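Local structure of O-methyltransferase (Burkholderia thailandensis, 3MCZ) at residues V161-S172 / H190-H201; F50-P59 / L85-R94. The protein probably transfers a methyl group from S-adenosylmethionine to a hydroxyl of a substrate not yet identified, working as a dimer. All coordinates share one frame; numbering follows the deposited sequence.

Interaction 1 (V161-S172 / H190-H201); sequences VRLSQPMVDVVS and HGTYLAQVLRRH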
loop_
_atom_site.group_PDB
_atom_site.type_symbol
_atom_site.label_atom_id
_atom_site.label_comp_id
_atom_site.label_asym_id
_atom_site.label_seq_id
_atom_site.Cartn_x
_atom_site.Cartn_y
_atom_site.Cartn_z
ATOM N N VAL A 161 -8.839 13.709 15.434
ATOM C CA VAL A 161 -8.878 15.126 15.763
ATOM C C VAL A 161 -8.268 15.929 14.633
ATOM O O VAL A 161 -8.787 16.985 14.240
ATOM C CB VAL A 161 -8.143 15.462 17.089
ATOM C CG1 VAL A 161 -7.840 16.964 17.175
ATOM C CG2 VAL A 161 -9.003 15.010 18.305
ATOM N N ARG A 162 -7.166 15.426 14.113
ATOM C CA ARG A 162 -6.448 16.130 13.074
ATOM C C ARG A 162 -7.245 16.074 11.763
ATOM O O ARG A 162 -7.521 17.102 11.127
ATOM C CB ARG A 162 -5.052 15.524 12.929
ATOM C CG ARG A 162 -4.188 16.232 11.952
ATOM C CD ARG A 162 -3.798 17.604 12.474
ATOM N NE ARG A 162 -2.953 18.294 11.503
ATOM C CZ ARG A 162 -1.658 18.035 11.298
ATOM N NH1 ARG A 162 -1.030 17.104 12.010
ATOM N NH2 ARG A 162 -0.984 18.723 10.388
ATOM N N LEU A 163 -7.653 14.869 11.389
ATOM C CA LEU A 163 -8.346 14.652 10.121
ATOM C C LEU A 163 -9.716 15.343 10.080
ATOM O O LEU A 163 -10.187 15.713 9.007
ATOM C CB LEU A 163 -8.461 13.139 9.805
ATOM C CG LEU A 163 -7.143 12.433 9.425
ATOM C CD1 LEU A 163 -7.311 10.917 9.371
ATOM C CD2 LEU A 163 -6.582 12.953 8.086
ATOM N N SER A 164 -10.332 15.544 11.248
ATOM C CA SER A 164 -11.640 16.153 11.322
ATOM C C SER A 164 -11.645 17.685 11.257
ATOM O O SER A 164 -12.707 18.265 11.082
ATOM C CB SER A 164 -12.362 15.684 12.586
ATOM O OG SER A 164 -12.553 14.281 12.486
ATOM N N GLN A 165 -10.490 18.338 11.370
ATOM C CA GLN A 165 -10.471 19.813 11.524
ATOM C C GLN A 165 -11.206 20.616 10.448
ATOM O O GLN A 165 -11.851 21.629 10.761
ATOM C CB GLN A 165 -9.043 20.365 11.653
ATOM C CG GLN A 165 -8.969 21.815 12.132
ATOM C CD GLN A 165 -9.589 22.010 13.505
ATOM O OE1 GLN A 165 -9.359 21.209 14.414
ATOM N NE2 GLN A 165 -10.396 23.062 13.660
ATOM N N PRO A 166 -11.075 20.222 9.179
ATOM C CA PRO A 166 -11.797 21.019 8.167
ATOM C C PRO A 166 -13.278 21.050 8.417
ATOM O O PRO A 166 -13.880 22.089 8.289
ATOM C CB PRO A 166 -11.498 20.296 6.856
ATOM C CG PRO A 166 -10.181 19.605 7.095
ATOM C CD PRO A 166 -10.156 19.244 8.567
HETATM N N MSE A 167 -13.861 19.914 8.801
HETATM C CA MSE A 167 -15.289 19.893 9.029
HETATM C C MSE A 167 -15.677 20.544 10.334
HETATM O O MSE A 167 -16.728 21.130 10.410
HETATM C CB MSE A 167 -15.844 18.504 8.952
HETATM C CG MSE A 167 -16.069 18.148 7.550
HETATM SE SE MSE A 167 -15.881 16.316 7.430
HETATM C CE MSE A 167 -14.423 16.047 8.701
ATOM N N VAL A 168 -14.805 20.466 11.343
ATOM C CA VAL A 168 -15.018 21.177 12.622
ATOM C C VAL A 168 -15.251 22.670 12.404
ATOM O O VAL A 168 -16.164 23.266 12.975
ATOM C CB VAL A 168 -13.839 20.983 13.594
ATOM C CG1 VAL A 168 -14.051 21.833 14.803
ATOM C CG2 VAL A 168 -13.707 19.470 13.987
ATOM N N ASP A 169 -14.431 23.266 11.557
ATOM C CA ASP A 169 -14.539 24.698 11.263
ATOM C C ASP A 169 -15.874 25.041 10.596
ATOM O O ASP A 169 -16.491 26.043 10.945
ATOM C CB ASP A 169 -13.367 25.145 10.385
ATOM C CG ASP A 169 -12.005 24.791 10.994
ATOM O OD1 ASP A 169 -11.919 24.685 12.243
ATOM O OD2 ASP A 169 -11.029 24.616 10.229
ATOM N N VAL A 170 -16.353 24.178 9.697
ATOM C CA VAL A 170 -17.660 24.383 9.056
ATOM C C VAL A 170 -18.818 24.196 10.015
ATOM O O VAL A 170 -19.725 25.025 10.072
ATOM C CB VAL A 170 -17.849 23.481 7.830
ATOM C CG1 VAL A 170 -19.299 23.524 7.350
ATOM C CG2 VAL A 170 -16.892 23.901 6.722
ATOM N N VAL A 171 -18.786 23.131 10.813
ATOM C CA VAL A 171 -19.843 22.911 11.793
ATOM C C VAL A 171 -19.945 24.085 12.776
ATOM O O VAL A 171 -21.047 24.556 13.098
ATOM C CB VAL A 171 -19.628 21.567 12.549
ATOM C CG1 VAL A 171 -20.528 21.450 13.763
ATOM C CG2 VAL A 171 -19.879 20.419 11.596
ATOM N N SER A 172 -18.800 24.579 13.242
ATOM C CA SER A 172 -18.825 25.647 14.247
ATOM C C SER A 172 -19.463 26.953 13.734
ATOM O O SER A 172 -19.975 27.727 14.549
ATOM C CB SER A 172 -17.422 25.930 14.786
ATOM O OG SER A 172 -16.635 26.509 13.779
ATOM N N HIS A 190 -13.487 12.385 21.030
ATOM C CA HIS A 190 -12.434 13.376 21.283
ATOM C C HIS A 190 -13.052 14.730 21.633
ATOM O O HIS A 190 -12.569 15.440 22.525
ATOM C CB HIS A 190 -11.459 13.491 20.104
ATOM C CG HIS A 190 -12.120 13.579 18.767
ATOM N ND1 HIS A 190 -12.627 14.758 18.269
ATOM C CD2 HIS A 190 -12.347 12.637 17.818
ATOM C CE1 HIS A 190 -13.146 14.538 17.071
ATOM N NE2 HIS A 190 -12.999 13.257 16.779
ATOM N N GLY A 191 -14.145 15.058 20.951
ATOM C CA GLY A 191 -14.988 16.175 21.346
ATOM C C GLY A 191 -14.632 17.494 20.700
ATOM O O GLY A 191 -15.043 18.562 21.196
ATOM N N THR A 192 -13.891 17.431 19.588
ATOM C CA THR A 192 -13.376 18.641 18.977
ATOM C C THR A 192 -14.509 19.481 18.381
ATOM O O THR A 192 -14.429 20.704 18.424
ATOM C CB THR A 192 -12.269 18.331 17.932
ATOM O OG1 THR A 192 -11.211 17.615 18.592
ATOM C CG2 THR A 192 -11.694 19.578 17.376
ATOM N N TYR A 193 -15.556 18.848 17.851
ATOM C CA TYR A 193 -16.657 19.630 17.278
ATOM C C TYR A 193 -17.326 20.449 18.391
ATOM O O TYR A 193 -17.514 21.652 18.249
ATOM C CB TYR A 193 -17.698 18.766 16.585
ATOM C CG TYR A 193 -17.210 18.019 15.336
ATOM C CD1 TYR A 193 -16.587 16.767 15.437
ATOM C CD2 TYR A 193 -17.389 18.553 14.075
ATOM C CE1 TYR A 193 -16.149 16.089 14.305
ATOM C CE2 TYR A 193 -16.945 17.892 12.929
ATOM C CZ TYR A 193 -16.328 16.652 13.047
ATOM O OH TYR A 193 -15.896 15.979 11.909
ATOM N N LEU A 194 -17.660 19.803 19.496
ATOM C CA LEU A 194 -18.365 20.514 20.563
ATOM C C LEU A 194 -17.536 21.645 21.142
ATOM O O LEU A 194 -18.042 22.745 21.334
ATOM C CB LEU A 194 -18.763 19.554 21.663
ATOM C CG LEU A 194 -19.550 20.223 22.791
ATOM C CD1 LEU A 194 -20.888 20.763 22.248
ATOM C CD2 LEU A 194 -19.786 19.265 23.908
ATOM N N ALA A 195 -16.256 21.370 21.410
ATOM C CA ALA A 195 -15.374 22.347 21.991
ATOM C C ALA A 195 -15.248 23.575 21.092
ATOM O O ALA A 195 -15.301 24.709 21.575
ATOM C CB ALA A 195 -13.984 21.721 22.272
ATOM N N GLN A 196 -15.081 23.367 19.786
ATOM C CA GLN A 196 -14.888 24.484 18.878
ATOM C C GLN A 196 -16.181 25.281 18.734
ATOM O O GLN A 196 -16.143 26.499 18.586
ATOM C CB GLN A 196 -14.391 24.003 17.516
ATOM C CG GLN A 196 -12.906 23.727 17.481
ATOM C CD GLN A 196 -12.121 24.900 16.937
ATOM O OE1 GLN A 196 -11.649 24.868 15.798
ATOM N NE2 GLN A 196 -11.988 25.946 17.735
ATOM N N VAL A 197 -17.307 24.586 18.771
ATOM C CA VAL A 197 -18.629 25.210 18.724
ATOM C C VAL A 197 -18.793 26.094 19.983
ATOM O O VAL A 197 -19.152 27.245 19.868
ATOM C CB VAL A 197 -19.768 24.152 18.660
ATOM C CG1 VAL A 197 -21.140 24.814 18.889
ATOM C CG2 VAL A 197 -19.774 23.400 17.271
ATOM N N LEU A 198 -18.488 25.563 21.170
ATOM C CA LEU A 198 -18.629 26.357 22.405
ATOM C C LEU A 198 -17.691 27.575 22.427
ATOM O O LEU A 198 -18.078 28.631 22.905
ATOM C CB LEU A 198 -18.460 25.483 23.652
ATOM C CG LEU A 198 -19.744 24.853 24.245
ATOM C CD1 LEU A 198 -20.675 24.326 23.149
ATOM C CD2 LEU A 198 -19.430 23.766 25.291
ATOM N N ARG A 199 -16.490 27.456 21.874
ATOM C CA ARG A 199 -15.520 28.557 21.894
ATOM C C ARG A 199 -16.055 29.766 21.173
ATOM O O ARG A 199 -15.907 30.900 21.625
ATOM C CB ARG A 199 -14.220 28.152 21.203
ATOM C CG ARG A 199 -13.298 27.285 22.066
ATOM C CD ARG A 199 -11.900 27.898 22.207
ATOM N NE ARG A 199 -10.925 27.245 21.325
ATOM C CZ ARG A 199 -10.615 27.638 20.085
ATOM N NH1 ARG A 199 -9.707 26.943 19.402
ATOM N NH2 ARG A 199 -11.182 28.717 19.525
ATOM N N ARG A 200 -16.725 29.478 20.063
ATOM C CA ARG A 200 -17.224 30.474 19.152
ATOM C C ARG A 200 -18.559 31.088 19.620
ATOM O O ARG A 200 -18.932 32.182 19.196
ATOM C CB ARG A 200 -17.387 29.784 17.793
ATOM C CG ARG A 200 -18.297 30.466 16.879
ATOM C CD ARG A 200 -17.822 30.451 15.481
ATOM N NE ARG A 200 -18.284 31.633 14.760
ATOM C CZ ARG A 200 -18.168 31.767 13.439
ATOM N NH1 ARG A 200 -18.622 32.874 12.845
ATOM N NH2 ARG A 200 -17.593 30.801 12.711
ATOM N N HIS A 201 -19.274 30.357 20.463
ATOM C CA HIS A 201 -20.629 30.710 20.876
ATOM C C HIS A 201 -20.725 30.704 22.399
ATOM O O HIS A 201 -21.108 29.698 23.000
ATOM C CB HIS A 201 -21.636 29.717 20.263
ATOM C CG HIS A 201 -21.695 29.752 18.760
ATOM N ND1 HIS A 201 -22.351 30.740 18.052
ATOM C CD2 HIS A 201 -21.158 28.923 17.833
ATOM C CE1 HIS A 201 -22.235 30.498 16.755
ATOM N NE2 HIS A 201 -21.509 29.412 16.598
HETATM O O HOH W 1 -14.856 13.334 12.428
#
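In the Rossmann-like methyltransferase domain, Tyr-193 near the start of helix 192-200 fits as a knob into the hole formed by Ser-164, selenomethionine Met-167, Val-168 and Val-171 of helix 150-172. Val-168 CG2 makes a CH-pi contact over the centre of the Tyr-193 ring, 3.7 Å from the centroid. The other branch of Val-168, CG1, is anti to the backbone N (chi1 174°), which lays it 3.5 Å from Gln-196 CG. At the far end of the ring, a water in the ring plane joins Tyr-193 OH to Ser-164 OG; that serine also bonds to Met-160 O. Leu-286 of the central sheet adds to the packing on Tyr-193. The segment axes approach to 8.8 Å and cross at -40°. His-190 and Gly-191 belong to the glycine-rich loop between strand 182-186 and this helix, which in related enzymes borders the S-adenosylmethionine site. Here Val-161 CG2 presses on His-190 CB at 3.4 Å, while His-190 ND1 accepts the bond from Thr-192 N (3.2 Å). Along the outer side, Gln-165 NE2 donates to Gln-196 OE1 at 3.1 Å in the modelled one of two Gln-196 conformers. At the other end of the contact, His-201 NE2 reaches Ser-172 O at 3.1 Å, the oxygen lying in the imidazole plane and the donor almost in line with the carbonyl bond (173°).

Interaction 2 (F50-P59 / L85-R94); sequences FDLTQTGRTP and LLTKEGDAFR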
loop_
_atom_site.group_PDB
_atom_site.type_symbol
_atom_site.label_atom_id
_atom_site.label_comp_id
_atom_site.label_asym_id
_atom_site.label_seq_id
_atom_site.Cartn_x
_atom_site.Cartn_y
_atom_site.Cartn_z
ATOM N N PHE A 50 13.443 11.230 10.551
ATOM C CA PHE A 50 13.409 12.616 10.062
ATOM C C PHE A 50 13.759 13.679 11.115
ATOM O O PHE A 50 14.034 14.843 10.775
ATOM C CB PHE A 50 12.059 12.921 9.429
ATOM C CG PHE A 50 11.718 12.015 8.294
ATOM C CD1 PHE A 50 12.511 11.965 7.166
ATOM C CD2 PHE A 50 10.581 11.187 8.353
ATOM C CE1 PHE A 50 12.170 11.123 6.103
ATOM C CE2 PHE A 50 10.243 10.350 7.299
ATOM C CZ PHE A 50 11.044 10.317 6.171
ATOM N N ASP A 51 13.752 13.275 12.380
ATOM C CA ASP A 51 14.228 14.126 13.451
ATOM C C ASP A 51 15.744 14.256 13.345
ATOM O O ASP A 51 16.290 15.322 13.633
ATOM C CB ASP A 51 13.831 13.560 14.821
ATOM C CG ASP A 51 12.390 13.889 15.199
ATOM O OD1 ASP A 51 11.543 14.073 14.299
ATOM O OD2 ASP A 51 12.104 13.985 16.411
ATOM N N LEU A 52 16.427 13.177 12.955
ATOM C CA LEU A 52 17.893 13.222 12.772
ATOM C C LEU A 52 18.286 14.089 11.581
ATOM O O LEU A 52 19.259 14.852 11.646
ATOM C CB LEU A 52 18.483 11.817 12.602
ATOM C CG LEU A 52 20.019 11.727 12.638
ATOM C CD1 LEU A 52 20.591 12.034 14.039
ATOM C CD2 LEU A 52 20.485 10.357 12.148
ATOM N N THR A 53 17.512 13.991 10.500
ATOM C CA THR A 53 17.812 14.684 9.258
ATOM C C THR A 53 17.231 16.111 9.196
ATOM O O THR A 53 17.163 16.698 8.127
ATOM C CB THR A 53 17.343 13.826 8.023
ATOM O OG1 THR A 53 15.976 13.424 8.182
ATOM C CG2 THR A 53 18.189 12.569 7.891
ATOM N N GLN A 54 16.844 16.684 10.339
ATOM C CA GLN A 54 16.524 18.125 10.412
ATOM C C GLN A 54 17.745 18.957 10.034
ATOM O O GLN A 54 17.627 20.083 9.534
ATOM C CB GLN A 54 16.043 18.522 11.803
ATOM C CG GLN A 54 14.566 18.168 12.065
ATOM C CD GLN A 54 14.097 18.676 13.423
ATOM O OE1 GLN A 54 14.636 18.275 14.465
ATOM N NE2 GLN A 54 13.102 19.574 13.419
ATOM N N THR A 55 18.919 18.396 10.263
ATOM C CA THR A 55 20.118 18.933 9.651
ATOM C C THR A 55 20.800 17.854 8.797
ATOM O O THR A 55 20.519 16.661 8.942
ATOM C CB THR A 55 21.044 19.559 10.703
ATOM O OG1 THR A 55 22.128 20.194 10.032
ATOM C CG2 THR A 55 21.554 18.515 11.700
ATOM N N GLY A 56 21.645 18.283 7.877
ATOM C CA GLY A 56 22.235 17.369 6.917
ATOM C C GLY A 56 23.025 16.235 7.559
ATOM O O GLY A 56 23.846 16.463 8.447
ATOM N N ARG A 57 22.794 15.010 7.098
ATOM C CA ARG A 57 23.550 13.866 7.573
ATOM C C ARG A 57 24.017 12.987 6.419
ATOM O O ARG A 57 23.250 12.746 5.460
ATOM C CB ARG A 57 22.703 12.994 8.499
ATOM C CG ARG A 57 21.975 13.727 9.582
ATOM C CD ARG A 57 22.890 14.225 10.697
ATOM N NE ARG A 57 22.054 14.741 11.778
ATOM C CZ ARG A 57 22.485 15.169 12.963
ATOM N NH1 ARG A 57 21.604 15.626 13.843
ATOM N NH2 ARG A 57 23.777 15.165 13.274
ATOM N N THR A 58 25.226 12.442 6.554
ATOM C CA THR A 58 25.725 11.410 5.624
ATOM C C THR A 58 25.156 10.050 6.013
ATOM O O THR A 58 24.715 9.871 7.147
ATOM C CB THR A 58 27.259 11.274 5.647
ATOM O OG1 THR A 58 27.702 10.805 6.939
ATOM C CG2 THR A 58 27.918 12.593 5.305
ATOM N N PRO A 59 25.164 9.086 5.076
ATOM C CA PRO A 59 24.759 7.721 5.462
ATOM C C PRO A 59 25.588 7.138 6.607
ATOM O O PRO A 59 25.026 6.454 7.462
ATOM C CB PRO A 59 24.935 6.908 4.179
ATOM C CG PRO A 59 24.842 7.905 3.071
ATOM C CD PRO A 59 25.371 9.217 3.623
ATOM N N LEU A 85 11.173 13.196 0.161
ATOM C CA LEU A 85 11.208 13.362 1.609
ATOM C C LEU A 85 12.529 13.893 2.114
ATOM O O LEU A 85 12.582 14.452 3.212
ATOM C CB LEU A 85 10.851 12.048 2.302
ATOM C CG LEU A 85 9.440 11.546 1.974
ATOM C CD1 LEU A 85 9.088 10.206 2.697
ATOM C CD2 LEU A 85 8.401 12.626 2.260
ATOM N N LEU A 86 13.588 13.731 1.313
ATOM C CA LEU A 86 14.905 14.241 1.625
ATOM C C LEU A 86 15.513 14.896 0.402
ATOM O O LEU A 86 15.097 14.634 -0.727
ATOM C CB LEU A 86 15.828 13.115 2.078
ATOM C CG LEU A 86 15.461 12.372 3.365
ATOM C CD1 LEU A 86 16.382 11.188 3.553
ATOM C CD2 LEU A 86 15.523 13.311 4.549
ATOM N N THR A 87 16.479 15.770 0.659
ATOM C CA THR A 87 17.267 16.416 -0.380
ATOM C C THR A 87 18.692 15.960 -0.164
ATOM O O THR A 87 19.233 16.104 0.945
ATOM C CB THR A 87 17.186 17.978 -0.280
ATOM O OG1 THR A 87 15.888 18.419 -0.690
ATOM C CG2 THR A 87 18.207 18.668 -1.156
ATOM N N LYS A 88 19.300 15.396 -1.208
ATOM C CA LYS A 88 20.715 15.020 -1.149
ATOM C C LYS A 88 21.569 16.195 -1.632
ATOM O O LYS A 88 21.439 16.603 -2.785
ATOM C CB LYS A 88 20.986 13.778 -2.024
ATOM C CG LYS A 88 22.351 13.130 -1.771
ATOM C CD LYS A 88 22.637 12.051 -2.790
ATOM C CE LYS A 88 24.006 11.445 -2.590
ATOM N NZ LYS A 88 24.236 10.392 -3.620
ATOM N N GLU A 89 22.414 16.733 -0.748
ATOM C CA GLU A 89 23.361 17.803 -1.099
ATOM C C GLU A 89 24.775 17.308 -0.879
ATOM O O GLU A 89 25.186 17.119 0.258
ATOM C CB GLU A 89 23.133 19.038 -0.229
ATOM N N GLY A 90 25.521 17.097 -1.957
ATOM C CA GLY A 90 26.827 16.439 -1.863
ATOM C C GLY A 90 26.590 15.000 -1.449
ATOM O O GLY A 90 25.860 14.284 -2.137
ATOM N N ASP A 91 27.171 14.595 -0.318
ATOM C CA ASP A 91 26.910 13.277 0.269
ATOM C C ASP A 91 25.942 13.316 1.463
ATOM O O ASP A 91 25.745 12.303 2.106
ATOM C CB ASP A 91 28.214 12.631 0.720
ATOM C CG ASP A 91 29.125 12.271 -0.446
ATOM O OD1 ASP A 91 28.613 12.009 -1.557
ATOM O OD2 ASP A 91 30.361 12.238 -0.244
ATOM N N ALA A 92 25.349 14.478 1.746
ATOM C CA ALA A 92 24.484 14.649 2.911
ATOM C C ALA A 92 22.995 14.686 2.534
ATOM O O ALA A 92 22.617 15.146 1.446
ATOM C CB ALA A 92 24.886 15.937 3.681
ATOM N N PHE A 93 22.162 14.216 3.452
ATOM C CA PHE A 93 20.724 14.193 3.288
ATOM C C PHE A 93 20.084 15.012 4.380
ATOM O O PHE A 93 20.423 14.851 5.561
ATOM C CB PHE A 93 20.203 12.756 3.406
ATOM C CG PHE A 93 20.631 11.855 2.283
ATOM C CD1 PHE A 93 21.841 11.188 2.343
ATOM C CD2 PHE A 93 19.816 11.657 1.166
ATOM C CE1 PHE A 93 22.246 10.348 1.304
ATOM C CE2 PHE A 93 20.223 10.793 0.140
ATOM C CZ PHE A 93 21.443 10.161 0.218
ATOM N N ARG A 94 19.143 15.855 3.969
ATOM C CA ARG A 94 18.395 16.698 4.887
ATOM C C ARG A 94 16.929 16.730 4.464
ATOM O O ARG A 94 16.592 16.483 3.301
ATOM C CB ARG A 94 18.990 18.114 4.945
ATOM C CG ARG A 94 18.751 18.968 3.709
ATOM C CD ARG A 94 19.307 20.389 3.886
ATOM N NE ARG A 94 18.975 21.217 2.732
ATOM C CZ ARG A 94 19.573 21.103 1.553
ATOM N NH1 ARG A 94 20.535 20.205 1.386
ATOM N NH2 ARG A 94 19.216 21.885 0.542
#
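Phe-50 meets Leu-85 and Leu-86 in the apolar centre of a winged-helix fold, turning a ring edge to Leu-86 CD2 while its CZ touches Leu-85 CD1 at 4.0 Å; Thr-99 and Leu-103 of helix 97-103 also pack on Phe-50. Leu-86 CD2 lies against Thr-53 OG1 too, at 3.7 Å, although that hydroxyl has its main polar partner in Asn-95. Further out, Pro-59 CG sits 4.0 Å from Phe-93 CE1, the two side chains crossing at about a right angle. Lys-88 CG lies over one face of the Phe-93 ring, and His-78 of helix 70-82 stacks edge-to-face with it.

The hairpin of strands 86-89 and 92-95, closed by a type II' turn from Glu-89 to Ala-92, is the wing. Segment 50-59 adds a single antiparallel bridge to its second strand, in the place where a winged helix usually has its short first strand. Arg-57 and Phe-93 form the hydrogen-bonded pair: Arg-57 N donates to Phe-93 O at 2.8 Å, and Phe-93 N returns a bond to Arg-57 O at 2.7 Å. CA-H...O contacts flank the bridge, from Gly-56 CA to Phe-93 O (3.4 Å) and from Ala-92 CA to Arg-57 O.

Beyond the bridge, the Arg-57 side chain bends at chi2 (-73°) and folds back over its own loop. NE donates almost straight to Leu-52 O (2.8 Å, 169°); Leu-52 CD1 lies over one face of the guanidinium, near its rim, and Thr-55 CG2 over the opposite one.

In the fold
Interactions 1 and 2 lie in separate domains, their centres 37 Å apart and their nearest atoms about 13 Å apart, so neither touches the other. Interaction 2 joins the wing and Leu-85 to the end of helix 49-52 and the loop leading to helix 59-66 in the dimerisation domain, its centre about 32 Å from the centre of the chain. Its surroundings include the second subunit, whose Leu-22 packs on Leu-85 and whose Asp-293 O accepts a bond from Lys-88 NZ. Interaction 1 sits much closer in, its centre about 13 Å from the chain centre, and no other chain of the assembly touches it. Through the glycine-rich loop it is the contact nearer the probable cofactor site, inferred from relatives.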